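Local coordinates for protein poly-gamma-glutamate hydrolase (Bacillus phage phiNIT1, PDB 3A9L) that hydrolyses the gamma-glutamyl linkages of bacterial poly-gamma-glutamate as a zinc-dependent peptidase, at residues R29-H40 and M92-H103. Sequence-based numbering, arbitrary orientation.
With ZN (zinc ion), chain C.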
# COMPACT_ATOMS: atom_id res chain seq x y z
N ARG A 29 -4.02 -3.43 -3.42
CA ARG A 29 -4.71 -4.55 -4.00
C ARG A 29 -6.10 -4.03 -4.40
O ARG A 29 -6.88 -3.59 -3.53
CB ARG A 29 -4.82 -5.71 -2.98
CG ARG A 29 -5.30 -6.99 -3.65
CD ARG A 29 -5.52 -8.18 -2.72
NE ARG A 29 -6.26 -9.22 -3.45
CZ ARG A 29 -7.03 -10.16 -2.90
NH1 ARG A 29 -7.14 -10.27 -1.60
NH2 ARG A 29 -7.67 -11.02 -3.68
N GLN A 30 -6.38 -4.06 -5.70
CA GLN A 30 -7.55 -3.42 -6.28
C GLN A 30 -8.02 -4.10 -7.56
O GLN A 30 -8.89 -3.60 -8.25
CB GLN A 30 -7.27 -1.91 -6.51
CG GLN A 30 -6.23 -1.59 -7.60
CD GLN A 30 -6.21 -0.11 -7.98
OE1 GLN A 30 -7.04 0.69 -7.52
NE2 GLN A 30 -5.25 0.27 -8.81
N ASN A 31 -7.45 -5.27 -7.85
CA ASN A 31 -7.79 -6.03 -9.05
C ASN A 31 -7.64 -7.54 -8.78
O ASN A 31 -6.63 -7.95 -8.19
CB ASN A 31 -6.92 -5.57 -10.22
CG ASN A 31 -7.46 -5.99 -11.59
OD1 ASN A 31 -7.10 -7.05 -12.11
ND2 ASN A 31 -8.33 -5.17 -12.18
N PRO A 32 -8.64 -8.36 -9.19
CA PRO A 32 -8.56 -9.82 -9.13
C PRO A 32 -7.55 -10.46 -10.10
O PRO A 32 -7.03 -11.55 -9.81
CB PRO A 32 -9.97 -10.26 -9.53
CG PRO A 32 -10.51 -9.11 -10.31
CD PRO A 32 -9.98 -7.92 -9.63
N SER A 33 -7.27 -9.79 -11.20
CA SER A 33 -6.60 -10.40 -12.36
C SER A 33 -5.13 -10.08 -12.54
O SER A 33 -4.37 -10.96 -12.96
CB SER A 33 -7.31 -10.05 -13.65
OG SER A 33 -8.59 -10.64 -13.67
N MET A 34 -4.75 -8.83 -12.26
CA MET A 34 -3.44 -8.29 -12.65
C MET A 34 -2.75 -7.42 -11.59
O MET A 34 -3.38 -6.55 -10.97
CB MET A 34 -3.59 -7.49 -13.96
CG MET A 34 -2.30 -6.92 -14.53
SD MET A 34 -0.99 -8.14 -14.73
CE MET A 34 -1.38 -8.83 -16.30
N ILE A 35 -1.44 -7.64 -11.40
CA ILE A 35 -0.68 -6.88 -10.43
C ILE A 35 0.66 -6.45 -11.06
O ILE A 35 1.37 -7.27 -11.62
CB ILE A 35 -0.42 -7.69 -9.11
CG1 ILE A 35 0.45 -6.88 -8.14
CG2 ILE A 35 0.19 -9.08 -9.44
CD1 ILE A 35 0.68 -7.54 -6.75
N TYR A 36 0.95 -5.16 -11.00
CA TYR A 36 2.17 -4.64 -11.53
C TYR A 36 3.04 -4.29 -10.38
O TYR A 36 2.61 -3.62 -9.44
CB TYR A 36 1.88 -3.39 -12.35
CG TYR A 36 1.06 -3.66 -13.57
CD1 TYR A 36 1.63 -4.30 -14.67
CD2 TYR A 36 -0.29 -3.31 -13.62
CE1 TYR A 36 0.89 -4.54 -15.81
CE2 TYR A 36 -1.04 -3.58 -14.78
CZ TYR A 36 -0.42 -4.18 -15.86
OH TYR A 36 -1.13 -4.46 -17.01
N PHE A 37 4.29 -4.74 -10.42
CA PHE A 37 5.10 -4.63 -9.21
C PHE A 37 6.59 -4.69 -9.47
O PHE A 37 7.04 -5.10 -10.53
CB PHE A 37 4.68 -5.69 -8.18
CG PHE A 37 5.26 -7.03 -8.43
CD1 PHE A 37 4.68 -7.91 -9.36
CD2 PHE A 37 6.41 -7.43 -7.75
CE1 PHE A 37 5.26 -9.17 -9.59
CE2 PHE A 37 6.99 -8.68 -7.98
CZ PHE A 37 6.43 -9.54 -8.91
N SER A 38 7.35 -4.25 -8.48
CA SER A 38 8.79 -4.39 -8.52
C SER A 38 9.36 -4.71 -7.12
O SER A 38 8.94 -4.11 -6.12
CB SER A 38 9.45 -3.16 -9.14
OG SER A 38 10.86 -3.29 -9.02
N PRO A 39 10.27 -5.69 -7.04
CA PRO A 39 10.98 -5.92 -5.77
C PRO A 39 12.18 -4.98 -5.60
O PRO A 39 12.80 -4.94 -4.51
CB PRO A 39 11.45 -7.37 -5.89
CG PRO A 39 11.61 -7.63 -7.36
CD PRO A 39 10.55 -6.75 -8.05
N HIS A 40 12.51 -4.28 -6.68
CA HIS A 40 13.71 -3.42 -6.80
C HIS A 40 13.34 -1.95 -7.13
O HIS A 40 13.95 -1.30 -8.02
CB HIS A 40 14.73 -4.05 -7.77
CG HIS A 40 15.01 -5.51 -7.49
ND1 HIS A 40 15.35 -6.42 -8.46
CD2 HIS A 40 14.96 -6.21 -6.33
CE1 HIS A 40 15.49 -7.62 -7.93
NE2 HIS A 40 15.25 -7.52 -6.64
N MET A 92 0.40 -11.13 -2.01
CA MET A 92 -0.19 -10.43 -3.16
C MET A 92 -0.10 -11.26 -4.44
O MET A 92 -1.09 -11.49 -5.11
CB MET A 92 0.48 -9.06 -3.35
CG MET A 92 0.05 -8.05 -2.33
SD MET A 92 -1.67 -7.55 -2.67
CE MET A 92 -1.50 -6.53 -4.11
N LEU A 93 1.10 -11.75 -4.76
CA LEU A 93 1.22 -12.53 -6.00
C LEU A 93 0.19 -13.65 -6.09
O LEU A 93 -0.47 -13.80 -7.13
CB LEU A 93 2.65 -13.07 -6.20
CG LEU A 93 3.60 -12.13 -6.97
CD1 LEU A 93 3.21 -12.18 -8.41
CD2 LEU A 93 3.55 -10.69 -6.45
N SER A 94 0.02 -14.39 -5.00
CA SER A 94 -0.86 -15.55 -4.94
C SER A 94 -2.33 -15.22 -5.10
O SER A 94 -3.14 -16.13 -5.35
CB SER A 94 -0.68 -16.28 -3.61
OG SER A 94 -1.32 -15.52 -2.58
N LYS A 95 -2.66 -13.94 -4.91
CA LYS A 95 -4.04 -13.45 -5.01
C LYS A 95 -4.39 -12.87 -6.40
O LYS A 95 -5.50 -12.37 -6.64
CB LYS A 95 -4.29 -12.41 -3.90
CG LYS A 95 -4.08 -12.91 -2.47
CD LYS A 95 -4.90 -14.16 -2.17
CE LYS A 95 -5.01 -14.40 -0.66
NZ LYS A 95 -3.73 -14.17 0.06
N HIS A 96 -3.43 -12.98 -7.32
CA HIS A 96 -3.65 -12.49 -8.68
C HIS A 96 -3.35 -13.55 -9.72
O HIS A 96 -2.33 -14.25 -9.65
CB HIS A 96 -2.79 -11.27 -8.97
CG HIS A 96 -3.06 -10.12 -8.08
ND1 HIS A 96 -2.57 -10.04 -6.80
CD2 HIS A 96 -3.79 -8.99 -8.27
CE1 HIS A 96 -2.98 -8.92 -6.24
NE2 HIS A 96 -3.73 -8.27 -7.11
N THR A 97 -4.22 -13.63 -10.71
CA THR A 97 -3.99 -14.53 -11.84
C THR A 97 -2.70 -14.25 -12.56
O THR A 97 -1.95 -15.18 -12.85
CB THR A 97 -5.11 -14.42 -12.86
OG1 THR A 97 -6.36 -14.52 -12.17
CG2 THR A 97 -5.00 -15.56 -13.94
N ASP A 98 -2.47 -12.98 -12.87
CA ASP A 98 -1.39 -12.56 -13.71
C ASP A 98 -0.51 -11.59 -12.95
O ASP A 98 -0.95 -10.99 -11.97
CB ASP A 98 -1.93 -11.91 -14.99
CG ASP A 98 -2.69 -12.89 -15.86
OD1 ASP A 98 -2.13 -13.95 -16.22
OD2 ASP A 98 -3.86 -12.63 -16.20
N ALA A 99 0.74 -11.45 -13.40
CA ALA A 99 1.68 -10.52 -12.80
C ALA A 99 2.67 -10.04 -13.84
O ALA A 99 3.15 -10.83 -14.66
CB ALA A 99 2.42 -11.17 -11.61
N VAL A 100 2.92 -8.74 -13.83
CA VAL A 100 3.98 -8.13 -14.64
C VAL A 100 5.00 -7.43 -13.72
O VAL A 100 4.65 -6.51 -12.97
CB VAL A 100 3.39 -7.15 -15.67
CG1 VAL A 100 4.49 -6.42 -16.41
CG2 VAL A 100 2.52 -7.88 -16.67
N SER A 101 6.27 -7.83 -13.81
CA SER A 101 7.29 -7.26 -12.89
C SER A 101 8.16 -6.26 -13.65
O SER A 101 8.37 -6.43 -14.83
CB SER A 101 8.16 -8.34 -12.30
OG SER A 101 8.88 -9.04 -13.30
N PHE A 102 8.65 -5.23 -12.99
CA PHE A 102 9.47 -4.23 -13.67
C PHE A 102 10.87 -4.10 -13.05
O PHE A 102 11.01 -3.82 -11.86
CB PHE A 102 8.77 -2.87 -13.67
CG PHE A 102 7.43 -2.86 -14.39
CD1 PHE A 102 6.27 -3.33 -13.75
CD2 PHE A 102 7.35 -2.40 -15.69
CE1 PHE A 102 5.02 -3.33 -14.43
CE2 PHE A 102 6.11 -2.38 -16.36
CZ PHE A 102 4.96 -2.86 -15.73
N HIS A 103 11.89 -4.25 -13.89
CA HIS A 103 13.30 -4.32 -13.45
C HIS A 103 14.20 -3.39 -14.18
O HIS A 103 13.91 -2.94 -15.30
CB HIS A 103 13.84 -5.74 -13.58
CG HIS A 103 13.32 -6.67 -12.54
ND1 HIS A 103 13.98 -6.90 -11.35
CD2 HIS A 103 12.18 -7.42 -12.49
CE1 HIS A 103 13.27 -7.75 -10.62
NE2 HIS A 103 12.19 -8.08 -11.30
ZN ZN C . 15.77 -6.12 -10.59
O HOH W 1 -6.19 -9.81 -6.30
O HOH W 2 -7.97 -13.16 -7.99
O HOH W 3 -8.58 -13.28 -13.67
O HOH W 4 16.98 -6.27 -12.52
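I35 lays its CB over the centre of the H96 imidazole, 3.7 Å from the centroid and 9° off the normal, in a CH-pi contact. The ring's turn about CB-CG is held by an in-plane hydrogen bond, H96 ND1 donating to M92 O (2.7 Å), while NE2 is hydrogen-bonded to S62 OG. With CG1 anti to the backbone N (chi1 177°), I35 sends CD1 on to M92 CE, at 3.6 Å. On the same sheet face the F37 ring is sandwiched, L93 CD2 over one side and S101 CB over the other, with A99 CB at its edge. The opposite face carries Y36, whose CD1 lies 3.5 Å from both V100 CB and F102 CE1, the two aromatic rings meeting rim to rim. V100 hydrogen-bonds both I35 and F37, V100 N to I35 O and F37 N to V100 O at 3.1 Å each, the pattern of parallel strands. Further along, S38 OG donates to F102 O (2.9 Å) and accepts from H40 N in an ST turn; nearby, H40 ND1 and H103 ND1 bind zinc, which E45 also ligates. Strands 34-42 and 98-105 lie centrally in the mixed sheet, between strands 62-68 and 162-167, with helix 87-94 over the I35 and F37 face and helix 48-59 against Y36 and F102.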